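Local coordinates for putative phosphosugar isomerase (Silicibacter pomeroyi DSS-3, PDB 3FJ1), which is of unknown function but probably binds carbohydrate derivatives and may act as a sugar-phosphate isomerase or aminotransferase of the SIS family, at residues Q21-H26 and A160-M165; C121-N126 and A137-I142; W195-V200 and R293-E298; S207-G212 and E253-L258. All coordinates share one frame; numbering follows the deposited sequence.

Contact 1 (Q21-H26 and A160-M165); sequences QRLLDH and AVAGLM
Two helices that flank the parallel sheet of the first SIS domain pack together here. Segment 21-26 belongs to the long helix 8-41 and segment 160-165 to helix 153-171. They run in roughly the same direction, with axes 33° apart and 10.5 Å from each other at closest approach. That spacing is wide, so side chains fill the gap and the backbones stay apart.

The contact is apolar. The Leu23 side chain starts toward the other helix. Its CG lies anti to the backbone N (chi1 173°), which carries CD2 into the angle between Val161 and Ala162. Leu23 CD2 meets Val161 CG1 at 3.7 Å and lies 4.1 Å from Ala162 CB. The Leu23 and Val161 side chains run antiparallel alongside one another.

Met165, a selenomethionine, makes the second group of contacts. Its chain runs out extended and then bends at chi3 (67°). The bend turns the methyl toward the backbone of helix 8-41 at Leu23 and Leu24. Met165 SE touches Leu23 CG at 3.8 Å and, obliquely, Leu24 CD2 at 4.1 Å. Leu24 itself starts off to one side, and only its branch end reaches the selenium.

Around the pair, Pro184 touches Leu24, and Leu310 of helix 308-326 packs on Val161. The backbone also takes part: the methyl carbon Met165 CE rests 3.8 Å from Leu23 O.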
loop_
_atom_site.group_PDB
_atom_site.type_symbol
_atom_site.label_atom_id
_atom_site.label_comp_id
_atom_site.label_asym_id
_atom_site.label_seq_id
_atom_site.Cartn_x
_atom_site.Cartn_y
_atom_site.Cartn_z
ATOM N N GLN A 21 25.356 4.482 14.762
ATOM C CA GLN A 21 26.343 5.398 15.330
ATOM C C GLN A 21 27.161 6.066 14.232
ATOM O O GLN A 21 27.370 7.276 14.288
ATOM C CB GLN A 21 27.273 4.698 16.328
ATOM C CG GLN A 21 28.201 5.637 17.097
ATOM C CD GLN A 21 27.427 6.644 17.909
ATOM O OE1 GLN A 21 27.367 7.830 17.556
ATOM N NE2 GLN A 21 26.758 6.179 18.941
ATOM N N ARG A 22 27.564 5.307 13.219
ATOM C CA ARG A 22 28.346 5.882 12.111
ATOM C C ARG A 22 27.522 6.892 11.336
ATOM O O ARG A 22 28.023 7.930 10.973
ATOM C CB ARG A 22 28.900 4.807 11.173
ATOM C CG ARG A 22 29.996 3.989 11.810
ATOM C CD ARG A 22 30.657 3.043 10.838
ATOM N NE ARG A 22 31.393 2.027 11.589
ATOM C CZ ARG A 22 30.854 0.895 12.052
ATOM N NH1 ARG A 22 29.563 0.617 11.862
ATOM N NH2 ARG A 22 31.608 0.040 12.723
ATOM N N LEU A 23 26.246 6.581 11.109
ATOM C CA LEU A 23 25.337 7.489 10.414
ATOM C C LEU A 23 25.152 8.779 11.233
ATOM O O LEU A 23 25.234 9.858 10.698
ATOM C CB LEU A 23 23.990 6.787 10.152
ATOM C CG LEU A 23 22.897 7.682 9.579
ATOM C CD1 LEU A 23 23.322 8.344 8.264
ATOM C CD2 LEU A 23 21.646 6.826 9.472
ATOM N N LEU A 24 24.928 8.649 12.532
ATOM C CA LEU A 24 24.800 9.810 13.418
ATOM C C LEU A 24 26.064 10.681 13.382
ATOM O O LEU A 24 25.973 11.908 13.283
ATOM C CB LEU A 24 24.470 9.374 14.842
ATOM C CG LEU A 24 23.076 8.810 15.128
ATOM C CD1 LEU A 24 23.005 8.036 16.444
ATOM C CD2 LEU A 24 21.992 9.933 15.090
ATOM N N ASP A 25 27.234 10.042 13.436
ATOM C CA ASP A 25 28.510 10.744 13.403
ATOM C C ASP A 25 28.845 11.289 12.003
ATOM O O ASP A 25 28.985 12.489 11.835
ATOM C CB ASP A 25 29.636 9.824 13.915
ATOM C CG ASP A 25 29.476 9.459 15.378
ATOM O OD1 ASP A 25 28.664 10.113 16.089
ATOM O OD2 ASP A 25 30.145 8.501 15.816
ATOM N N HIS A 26 28.941 10.421 11.002
ATOM C CA HIS A 26 29.345 10.813 9.649
ATOM C C HIS A 26 28.296 11.457 8.773
ATOM O O HIS A 26 28.656 12.125 7.807
ATOM C CB HIS A 26 29.912 9.606 8.895
ATOM C CG HIS A 26 31.098 9.005 9.568
ATOM N ND1 HIS A 26 32.388 9.437 9.336
ATOM C CD2 HIS A 26 31.182 8.054 10.528
ATOM C CE1 HIS A 26 33.219 8.747 10.100
ATOM N NE2 HIS A 26 32.511 7.903 10.833
ATOM N N ALA A 160 15.639 4.555 7.665
ATOM C CA ALA A 160 14.679 5.202 8.498
ATOM C C ALA A 160 15.326 6.250 9.405
ATOM O O ALA A 160 14.806 7.360 9.517
ATOM C CB ALA A 160 13.839 4.163 9.304
ATOM N N VAL A 161 16.474 5.923 10.001
ATOM C CA VAL A 161 17.167 6.862 10.862
ATOM C C VAL A 161 17.589 8.116 10.092
ATOM O O VAL A 161 17.361 9.239 10.575
ATOM C CB VAL A 161 18.364 6.218 11.581
ATOM C CG1 VAL A 161 19.215 7.267 12.227
ATOM C CG2 VAL A 161 17.836 5.206 12.629
ATOM N N ALA A 162 18.157 7.925 8.900
ATOM C CA ALA A 162 18.531 9.050 8.028
ATOM C C ALA A 162 17.349 9.987 7.773
ATOM O O ALA A 162 17.491 11.221 7.884
ATOM C CB ALA A 162 19.153 8.572 6.718
ATOM N N GLY A 163 16.208 9.413 7.378
ATOM C CA GLY A 163 14.985 10.194 7.149
ATOM C C GLY A 163 14.493 10.890 8.411
ATOM O O GLY A 163 14.084 12.056 8.370
ATOM N N LEU A 164 14.545 10.200 9.541
ATOM C CA LEU A 164 14.137 10.798 10.820
ATOM C C LEU A 164 15.049 11.953 11.249
ATOM O O LEU A 164 14.559 12.944 11.784
ATOM C CB LEU A 164 13.992 9.744 11.938
ATOM C CG LEU A 164 12.776 8.795 11.810
ATOM C CD1 LEU A 164 12.938 7.673 12.831
ATOM C CD2 LEU A 164 11.357 9.475 11.897
HETATM N N MSE A 165 16.358 11.802 11.044
HETATM C CA MSE A 165 17.365 12.868 11.332
HETATM C C MSE A 165 17.029 14.108 10.510
HETATM O O MSE A 165 17.031 15.225 11.018
HETATM C CB MSE A 165 18.780 12.398 10.982
HETATM C CG MSE A 165 19.379 11.387 11.956
HETATM SE SE MSE A 165 21.016 10.594 11.213
HETATM C CE MSE A 165 22.255 12.129 11.179
#

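Contact 2 (C121-N126 and A137-I142); sequences CVALTN and AHTIDI
Strands 120-125 and 138-141 lie side by side and parallel, and their backbones are tightly joined. Cys121 O receives His138 N, and also Ala137 N in a weak bond. The pairing then alternates: Ala123 N to His138 O, Ile140 N to Ala123 O, Thr125 N to Ile140 O and Ile142 N to Thr125 O. The bond from Ile140 N to Ala123 O is the shortest, 2.7 Å, and runs nearly along the C=O axis. Ile142 N instead sits above the carbonyl plane of Thr125.

The close apolar packing is on the face of Val122, Leu124 and Ile140. Leu124 and Ile140 point the same way, and Leu124 CD2 lies against Ile140 CB at 3.6 Å. Ile140 CD1 reaches on to Val122 CG1 at 4.0 Å. Ile142 extends this tight side. Its crowded chi1 position (72°) sets CG2 against Leu124 CB and CG1 beside Asn126 OD1. Helices 8-41 and 153-171 pack here.

On the other face, Thr125 CG2 meets Thr139 CG2 at 3.5 Å. Thr125 OG1 bonds to Ser99 O.

The looser end is bridged by water. One water bridges Asn126 OD1 (2.8 Å) and Asp141 OD1 (2.6 Å). A second donates to Asp141 OD2, and weakly to Asn126 O. Asn126 ND2 holds Gly145 O, and Asp141 OD1 takes His143 N.

Helix 131-134 joins the strands, making a beta-alpha-beta crossover at the edge of the SIS-domain sheet.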
loop_
_atom_site.group_PDB
_atom_site.type_symbol
_atom_site.label_atom_id
_atom_site.label_comp_id
_atom_site.label_asym_id
_atom_site.label_seq_id
_atom_site.Cartn_x
_atom_site.Cartn_y
_atom_site.Cartn_z
ATOM N N CYS A 121 14.682 17.024 -5.131
ATOM C CA CYS A 121 14.894 15.578 -4.931
ATOM C C CYS A 121 16.048 15.266 -3.997
ATOM O O CYS A 121 17.174 15.739 -4.214
ATOM C CB CYS A 121 15.089 14.881 -6.283
ATOM S SG CYS A 121 13.692 15.195 -7.377
ATOM N N VAL A 122 15.750 14.493 -2.951
ATOM C CA VAL A 122 16.711 14.043 -1.953
ATOM C C VAL A 122 16.705 12.520 -1.946
ATOM O O VAL A 122 15.631 11.915 -1.835
ATOM C CB VAL A 122 16.328 14.556 -0.544
ATOM C CG1 VAL A 122 17.293 14.056 0.531
ATOM C CG2 VAL A 122 16.243 16.097 -0.519
ATOM N N ALA A 123 17.877 11.901 -2.092
ATOM C CA ALA A 123 17.992 10.444 -2.090
ATOM C C ALA A 123 18.591 9.960 -0.780
ATOM O O ALA A 123 19.587 10.526 -0.317
ATOM C CB ALA A 123 18.859 9.960 -3.256
ATOM N N LEU A 124 17.969 8.929 -0.192
ATOM C CA LEU A 124 18.484 8.205 0.968
ATOM C C LEU A 124 18.969 6.851 0.394
ATOM O O LEU A 124 18.171 6.040 -0.073
ATOM C CB LEU A 124 17.413 7.969 2.028
ATOM C CG LEU A 124 16.681 9.199 2.587
ATOM C CD1 LEU A 124 15.760 8.821 3.768
ATOM C CD2 LEU A 124 17.630 10.301 2.979
ATOM N N THR A 125 20.279 6.655 0.388
ATOM C CA THR A 125 20.889 5.508 -0.296
ATOM C C THR A 125 22.189 5.085 0.370
ATOM O O THR A 125 22.827 5.894 1.073
ATOM C CB THR A 125 21.102 5.806 -1.839
ATOM O OG1 THR A 125 21.618 4.662 -2.527
ATOM C CG2 THR A 125 22.023 6.966 -2.103
ATOM N N ASN A 126 22.531 3.808 0.163
ATOM C CA ASN A 126 23.795 3.221 0.664
ATOM C C ASN A 126 24.930 3.361 -0.369
ATOM O O ASN A 126 26.058 2.915 -0.122
ATOM C CB ASN A 126 23.585 1.744 1.048
ATOM C CG ASN A 126 24.586 1.249 2.085
ATOM O OD1 ASN A 126 25.066 2.012 2.944
ATOM N ND2 ASN A 126 24.907 -0.058 2.017
ATOM N N ALA A 137 19.068 16.214 -6.215
ATOM C CA ALA A 137 19.683 17.470 -5.818
ATOM C C ALA A 137 20.606 17.257 -4.625
ATOM O O ALA A 137 21.642 17.911 -4.513
ATOM C CB ALA A 137 18.603 18.551 -5.502
ATOM N N HIS A 138 20.226 16.337 -3.736
ATOM C CA HIS A 138 21.015 15.995 -2.576
ATOM C C HIS A 138 20.973 14.500 -2.332
ATOM O O HIS A 138 19.954 13.852 -2.578
ATOM C CB HIS A 138 20.450 16.700 -1.343
ATOM C CG HIS A 138 20.430 18.184 -1.467
ATOM N ND1 HIS A 138 21.541 18.958 -1.225
ATOM C CD2 HIS A 138 19.447 19.038 -1.821
ATOM C CE1 HIS A 138 21.249 20.227 -1.447
ATOM N NE2 HIS A 138 19.986 20.304 -1.818
ATOM N N THR A 139 22.083 13.959 -1.829
ATOM C CA THR A 139 22.126 12.559 -1.439
ATOM C C THR A 139 22.555 12.442 0.003
ATOM O O THR A 139 23.560 13.037 0.419
ATOM C CB THR A 139 23.059 11.760 -2.315
ATOM O OG1 THR A 139 22.530 11.784 -3.643
ATOM C CG2 THR A 139 23.184 10.279 -1.802
ATOM N N ILE A 140 21.790 11.691 0.777
ATOM C CA ILE A 140 22.174 11.373 2.132
ATOM C C ILE A 140 22.616 9.903 2.159
ATOM O O ILE A 140 21.808 8.971 1.946
ATOM C CB ILE A 140 21.027 11.618 3.127
ATOM C CG1 ILE A 140 20.725 13.117 3.196
ATOM C CG2 ILE A 140 21.382 11.061 4.486
ATOM C CD1 ILE A 140 19.440 13.479 3.865
ATOM N N ASP A 141 23.910 9.701 2.399
ATOM C CA ASP A 141 24.476 8.366 2.558
ATOM C C ASP A 141 23.990 7.795 3.917
ATOM O O ASP A 141 24.233 8.387 4.986
ATOM C CB ASP A 141 25.993 8.482 2.527
ATOM C CG ASP A 141 26.720 7.146 2.533
ATOM O OD1 ASP A 141 26.192 6.095 2.962
ATOM O OD2 ASP A 141 27.910 7.184 2.129
ATOM N N ILE A 142 23.308 6.661 3.863
ATOM C CA ILE A 142 22.766 6.011 5.077
ATOM C C ILE A 142 23.788 5.257 5.949
ATOM O O ILE A 142 23.472 4.855 7.088
ATOM C CB ILE A 142 21.542 5.107 4.738
ATOM C CG1 ILE A 142 21.957 3.816 3.991
ATOM C CG2 ILE A 142 20.473 5.974 3.955
ATOM C CD1 ILE A 142 20.798 2.833 3.713
HETATM O O HOH W 1 27.245 3.706 2.736
HETATM O O HOH W 2 28.064 5.537 -0.417
#

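Contact 3 (W195-V200 and R293-E298); sequences WPEMRV and RARVLE
Trp195, the N-cap residue of helix 196-204, lays its indole against the chain that leaves edge strand 295-296. Its CG stands beside the backbone N (chi1 -60°), and its first bond leaves toward the other segment. Leu297 then lies over one face of the ring, crossing it at about a right angle. Leu297 CG is beside its own backbone N, which brings CD2 over the face that CB also covers. Leu297 CD2 sits 3.6 Å from the centroid of the five-membered ring, in a CH-pi contact.

At the ring edge, Trp195 NE1 donates to Glu298 O at 2.8 Å. The oxygen is in the ring plane, and the N-H meets one of its lone pairs.

Glu197 takes the crowded chi1 position (63°) and bends again at chi2 (-71°). Arg295 bends at chi3, which brings its guanidinium to Glu197 CB. That carbon lies over one guanidinium face, 3.5 Å from Arg295 NH2. Glu197 OE2 touches Leu297 CD2 at 3.4 Å.

Glu197 OE1 and Arg295 NH2 are 5.3 Å apart, so any charge attraction acts at a distance. The direct polar grip is the indole bond. The carboxylate is linked through one water to Glu298 N, just past the strand, and only weakly through another to Val296 O.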
loop_
_atom_site.group_PDB
_atom_site.type_symbol
_atom_site.label_atom_id
_atom_site.label_comp_id
_atom_site.label_asym_id
_atom_site.label_seq_id
_atom_site.Cartn_x
_atom_site.Cartn_y
_atom_site.Cartn_z
ATOM N N TRP A 195 12.413 -13.177 21.928
ATOM C CA TRP A 195 11.029 -13.651 22.047
ATOM C C TRP A 195 10.833 -15.153 21.891
ATOM O O TRP A 195 10.065 -15.596 21.021
ATOM C CB TRP A 195 10.102 -12.906 21.062
ATOM C CG TRP A 195 10.037 -11.415 21.243
ATOM C CD1 TRP A 195 10.172 -10.729 22.416
ATOM C CD2 TRP A 195 9.744 -10.427 20.237
ATOM N NE1 TRP A 195 10.026 -9.399 22.200
ATOM C CE2 TRP A 195 9.746 -9.176 20.876
ATOM C CE3 TRP A 195 9.467 -10.484 18.870
ATOM C CZ2 TRP A 195 9.507 -7.969 20.189
ATOM C CZ3 TRP A 195 9.248 -9.302 18.191
ATOM C CH2 TRP A 195 9.268 -8.053 18.858
ATOM N N PRO A 196 11.449 -15.942 22.781
ATOM C CA PRO A 196 11.360 -17.421 22.697
ATOM C C PRO A 196 9.934 -17.994 22.643
ATOM O O PRO A 196 9.689 -18.966 21.935
ATOM C CB PRO A 196 12.105 -17.904 23.954
ATOM C CG PRO A 196 12.233 -16.721 24.842
ATOM C CD PRO A 196 12.221 -15.494 23.965
ATOM N N GLU A 197 9.022 -17.388 23.386
ATOM C CA GLU A 197 7.616 -17.798 23.408
ATOM C C GLU A 197 6.977 -17.660 22.016
ATOM O O GLU A 197 6.178 -18.503 21.624
ATOM C CB GLU A 197 6.839 -17.018 24.470
ATOM C CG GLU A 197 6.755 -15.482 24.250
ATOM C CD GLU A 197 8.094 -14.707 24.467
ATOM O OE1 GLU A 197 9.131 -15.276 24.839
ATOM O OE2 GLU A 197 8.105 -13.532 24.279
HETATM N N MSE A 198 7.348 -16.625 21.246
HETATM C CA MSE A 198 6.846 -16.481 19.883
HETATM C C MSE A 198 7.447 -17.557 18.974
HETATM O O MSE A 198 6.780 -18.087 18.124
HETATM C CB MSE A 198 7.185 -15.092 19.318
HETATM C CG MSE A 198 6.900 -14.934 17.831
HETATM SE SE MSE A 198 4.997 -14.956 17.453
HETATM C CE MSE A 198 4.667 -13.240 18.254
ATOM N N ARG A 199 8.725 -17.864 19.166
ATOM C CA ARG A 199 9.387 -18.853 18.324
ATOM C C ARG A 199 8.696 -20.227 18.499
ATOM O O ARG A 199 8.448 -20.941 17.526
ATOM C CB ARG A 199 10.889 -18.917 18.611
ATOM C CG ARG A 199 11.588 -17.563 18.599
ATOM C CD ARG A 199 13.087 -17.622 18.376
ATOM N NE ARG A 199 13.803 -18.561 19.255
ATOM C CZ ARG A 199 14.354 -18.267 20.424
ATOM N NH1 ARG A 199 14.263 -17.074 20.955
ATOM N NH2 ARG A 199 14.989 -19.208 21.093
ATOM N N VAL A 200 8.385 -20.593 19.739
ATOM C CA VAL A 200 7.620 -21.825 19.991
ATOM C C VAL A 200 6.239 -21.791 19.290
ATOM O O VAL A 200 5.833 -22.783 18.679
ATOM C CB VAL A 200 7.446 -22.084 21.512
ATOM C CG1 VAL A 200 6.531 -23.264 21.758
ATOM C CG2 VAL A 200 8.821 -22.295 22.130
ATOM N N ARG A 293 -4.697 -9.386 28.288
ATOM C CA ARG A 293 -5.048 -10.734 27.834
ATOM C C ARG A 293 -3.932 -11.246 26.898
ATOM O O ARG A 293 -3.358 -12.305 27.089
ATOM C CB ARG A 293 -6.385 -10.649 27.086
ATOM C CG ARG A 293 -7.049 -11.972 26.731
ATOM C CD ARG A 293 -8.057 -12.400 27.784
ATOM N NE ARG A 293 -9.297 -11.615 27.706
ATOM C CZ ARG A 293 -10.342 -11.778 28.511
ATOM N NH1 ARG A 293 -10.309 -12.692 29.469
ATOM N NH2 ARG A 293 -11.429 -11.024 28.361
ATOM N N ALA A 294 -3.639 -10.475 25.849
ATOM C CA ALA A 294 -2.549 -10.814 24.939
ATOM C C ALA A 294 -1.247 -10.842 25.762
ATOM O O ALA A 294 -1.153 -10.169 26.807
ATOM C CB ALA A 294 -2.443 -9.769 23.781
ATOM N N ARG A 295 -0.271 -11.635 25.331
ATOM C CA ARG A 295 0.985 -11.761 26.055
ATOM C C ARG A 295 1.860 -10.541 25.811
ATOM O O ARG A 295 1.892 -10.046 24.677
ATOM C CB ARG A 295 1.712 -13.051 25.633
ATOM C CG ARG A 295 0.904 -14.308 25.955
ATOM C CD ARG A 295 1.662 -15.601 25.662
ATOM N NE ARG A 295 2.851 -15.803 26.503
ATOM C CZ ARG A 295 3.665 -16.863 26.410
ATOM N NH1 ARG A 295 3.422 -17.819 25.506
ATOM N NH2 ARG A 295 4.726 -16.970 27.217
ATOM N N VAL A 296 2.537 -10.042 26.857
ATOM C CA VAL A 296 3.448 -8.895 26.706
ATOM C C VAL A 296 4.776 -9.365 26.152
ATOM O O VAL A 296 5.379 -10.309 26.683
ATOM C CB VAL A 296 3.701 -8.151 28.040
ATOM C CG1 VAL A 296 4.736 -7.063 27.848
ATOM C CG2 VAL A 296 2.368 -7.620 28.599
ATOM N N LEU A 297 5.223 -8.742 25.057
ATOM C CA LEU A 297 6.530 -9.047 24.507
ATOM C C LEU A 297 7.545 -8.074 25.063
ATOM O O LEU A 297 7.298 -6.858 25.126
ATOM C CB LEU A 297 6.570 -8.926 22.987
ATOM C CG LEU A 297 5.853 -9.981 22.158
ATOM C CD1 LEU A 297 5.682 -9.452 20.710
ATOM C CD2 LEU A 297 6.575 -11.317 22.206
ATOM N N GLU A 298 8.698 -8.613 25.415
ATOM C CA GLU A 298 9.820 -7.820 25.895
ATOM C C GLU A 298 10.172 -6.762 24.854
ATOM O O GLU A 298 10.271 -7.090 23.684
ATOM C CB GLU A 298 11.006 -8.737 26.087
ATOM C CG GLU A 298 12.006 -8.177 27.003
ATOM C CD GLU A 298 13.104 -9.155 27.358
ATOM O OE1 GLU A 298 12.950 -10.387 27.202
ATOM O OE2 GLU A 298 14.137 -8.644 27.805
HETATM O O HOH W 3 8.980 -11.493 25.699
HETATM O O HOH W 4 5.055 -12.889 25.600
#

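Contact 4 (S207-G212 and E253-L258); sequences SLFTLG and EGFPVL
The central part of the second SIS-domain sheet is formed by neighbouring parallel strands 208-212 and 257-259. Three backbone bonds join them here. Phe209 N donates to Pro256 O at 3.0 Å, almost straight and nearly along the C=O axis. Leu258 N then donates to Phe209 O at 2.8 Å. Leu211 N donates to Leu258 O from above the carbonyl plane.

The aromatic residues lie just before the strand pairing and at its start. Ser207 CB sits over the centre of the Phe255 ring, 3.5 Å from the centroid, a CH-pi contact. Glu253 O only lies over the opposite face, offset toward the rim; its hydrogen bond goes to Arg205 NH2. The edge of this ring meets Phe209 CE2. The Phe209 ring reaches back to Glu253, with CE2 3.7 Å from Glu253 CB, which lies near the ring plane.

Further along, Leu211 CD1 packs obliquely on Val257 CG1 at 3.7 Å. On the other face, Leu208 has CG anti to its backbone N (chi1 177°), and its CD1 reaches Pro256 O at 3.5 Å. Helix 196-204 covers Pro256 there. Thr210 OG1 hydrogen-bonds to Ser220 O of helix 217-231.

The chemistry divides accordingly. Backbone bonds fix the strand register, while the Phe255 ring, covered on one face by Ser207 CB, lies beside the turn before strand 257-259.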
loop_
_atom_site.group_PDB
_atom_site.type_symbol
_atom_site.label_atom_id
_atom_site.label_comp_id
_atom_site.label_asym_id
_atom_site.label_seq_id
_atom_site.Cartn_x
_atom_site.Cartn_y
_atom_site.Cartn_z
ATOM N N SER A 207 3.022 -19.798 10.392
ATOM C CA SER A 207 2.681 -18.610 9.595
ATOM C C SER A 207 2.521 -17.504 10.624
ATOM O O SER A 207 2.343 -17.787 11.810
ATOM C CB SER A 207 1.388 -18.773 8.820
ATOM O OG SER A 207 1.614 -19.564 7.696
ATOM N N LEU A 208 2.480 -16.258 10.173
ATOM C CA LEU A 208 2.451 -15.169 11.127
ATOM C C LEU A 208 1.612 -14.003 10.668
ATOM O O LEU A 208 1.703 -13.601 9.523
ATOM C CB LEU A 208 3.877 -14.689 11.354
ATOM C CG LEU A 208 4.080 -13.478 12.272
ATOM C CD1 LEU A 208 3.742 -13.870 13.720
ATOM C CD2 LEU A 208 5.489 -12.911 12.133
ATOM N N PHE A 209 0.805 -13.450 11.584
ATOM C CA PHE A 209 0.111 -12.206 11.343
ATOM C C PHE A 209 0.762 -11.096 12.171
ATOM O O PHE A 209 1.034 -11.268 13.351
ATOM C CB PHE A 209 -1.381 -12.304 11.669
ATOM C CG PHE A 209 -2.108 -13.315 10.834
ATOM C CD1 PHE A 209 -2.274 -13.101 9.484
ATOM C CD2 PHE A 209 -2.646 -14.456 11.409
ATOM C CE1 PHE A 209 -2.965 -14.018 8.696
ATOM C CE2 PHE A 209 -3.323 -15.387 10.642
ATOM C CZ PHE A 209 -3.481 -15.162 9.271
ATOM N N THR A 210 1.125 -10.009 11.511
ATOM C CA THR A 210 1.656 -8.824 12.203
ATOM C C THR A 210 0.615 -7.700 12.152
ATOM O O THR A 210 -0.149 -7.585 11.186
ATOM C CB THR A 210 2.991 -8.372 11.596
ATOM O OG1 THR A 210 2.807 -8.059 10.207
ATOM C CG2 THR A 210 4.035 -9.506 11.763
ATOM N N LEU A 211 0.572 -6.909 13.219
ATOM C CA LEU A 211 -0.318 -5.776 13.316
ATOM C C LEU A 211 0.452 -4.515 13.666
ATOM O O LEU A 211 1.488 -4.540 14.336
ATOM C CB LEU A 211 -1.393 -5.988 14.396
ATOM C CG LEU A 211 -2.244 -7.256 14.370
ATOM C CD1 LEU A 211 -3.274 -7.213 15.564
ATOM C CD2 LEU A 211 -2.947 -7.424 13.057
ATOM N N GLY A 212 -0.093 -3.399 13.214
ATOM C CA GLY A 212 0.416 -2.086 13.548
ATOM C C GLY A 212 -0.766 -1.122 13.557
ATOM O O GLY A 212 -1.846 -1.460 13.116
ATOM N N GLU A 253 -7.825 -18.789 11.394
ATOM C CA GLU A 253 -6.587 -19.239 10.776
ATOM C C GLU A 253 -5.705 -20.014 11.751
ATOM O O GLU A 253 -4.954 -20.893 11.341
ATOM C CB GLU A 253 -5.818 -18.054 10.197
ATOM C CG GLU A 253 -6.351 -17.568 8.878
ATOM C CD GLU A 253 -5.998 -18.527 7.763
ATOM O OE1 GLU A 253 -4.813 -18.575 7.359
ATOM O OE2 GLU A 253 -6.904 -19.248 7.306
ATOM N N GLY A 254 -5.787 -19.666 13.029
ATOM C CA GLY A 254 -5.016 -20.342 14.064
ATOM C C GLY A 254 -3.512 -20.084 14.057
ATOM O O GLY A 254 -2.743 -20.937 14.508
ATOM N N PHE A 255 -3.082 -18.929 13.543
ATOM C CA PHE A 255 -1.673 -18.579 13.558
ATOM C C PHE A 255 -1.372 -17.465 14.576
ATOM O O PHE A 255 -2.275 -16.679 14.926
ATOM C CB PHE A 255 -1.202 -18.175 12.168
ATOM C CG PHE A 255 -1.340 -19.282 11.162
ATOM C CD1 PHE A 255 -0.582 -20.445 11.289
ATOM C CD2 PHE A 255 -2.229 -19.177 10.105
ATOM C CE1 PHE A 255 -0.711 -21.475 10.372
ATOM C CE2 PHE A 255 -2.359 -20.202 9.177
ATOM C CZ PHE A 255 -1.612 -21.361 9.320
ATOM N N PRO A 256 -0.107 -17.404 15.051
ATOM C CA PRO A 256 0.245 -16.379 16.028
ATOM C C PRO A 256 0.117 -14.960 15.453
ATOM O O PRO A 256 0.360 -14.715 14.251
ATOM C CB PRO A 256 1.725 -16.663 16.355
ATOM C CG PRO A 256 2.007 -18.010 15.849
ATOM C CD PRO A 256 1.043 -18.268 14.731
ATOM N N VAL A 257 -0.246 -14.037 16.338
ATOM C CA VAL A 257 -0.442 -12.638 15.978
ATOM C C VAL A 257 0.553 -11.808 16.789
ATOM O O VAL A 257 0.704 -12.008 17.992
ATOM C CB VAL A 257 -1.887 -12.213 16.293
ATOM C CG1 VAL A 257 -2.114 -10.740 15.960
ATOM C CG2 VAL A 257 -2.885 -13.116 15.550
ATOM N N LEU A 258 1.250 -10.895 16.122
ATOM C CA LEU A 258 2.221 -10.043 16.776
ATOM C C LEU A 258 1.828 -8.581 16.591
ATOM O O LEU A 258 1.863 -8.062 15.465
ATOM C CB LEU A 258 3.584 -10.288 16.150
ATOM C CG LEU A 258 4.843 -9.857 16.896
ATOM C CD1 LEU A 258 6.074 -10.165 16.028
ATOM C CD2 LEU A 258 4.860 -8.432 17.431
#

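How the contacts relate
The four contacts fall into two groups, one in each SIS domain. Contact 2 pairs two strands of the first sheet, and contact 1 joins two helices beside it. Their centres are 12 Å apart and they touch, with Leu23 CD1 on Asp141 O. Contact 4 pairs strands of the second sheet. Contact 3 involves its edge strand 295-296; the centres of contacts 3 and 4 are about 12 Å apart and they touch, Leu297 and Met198 packing on Leu258. The centres of contacts 2 and 4 are about 35 Å apart. Along the chain, contact 2 falls between the segments of contact 1, and contact 4 between those of contact 3. Both five-stranded parallel sheets have order 2-1-3-4-5, consistent with two SIS domains.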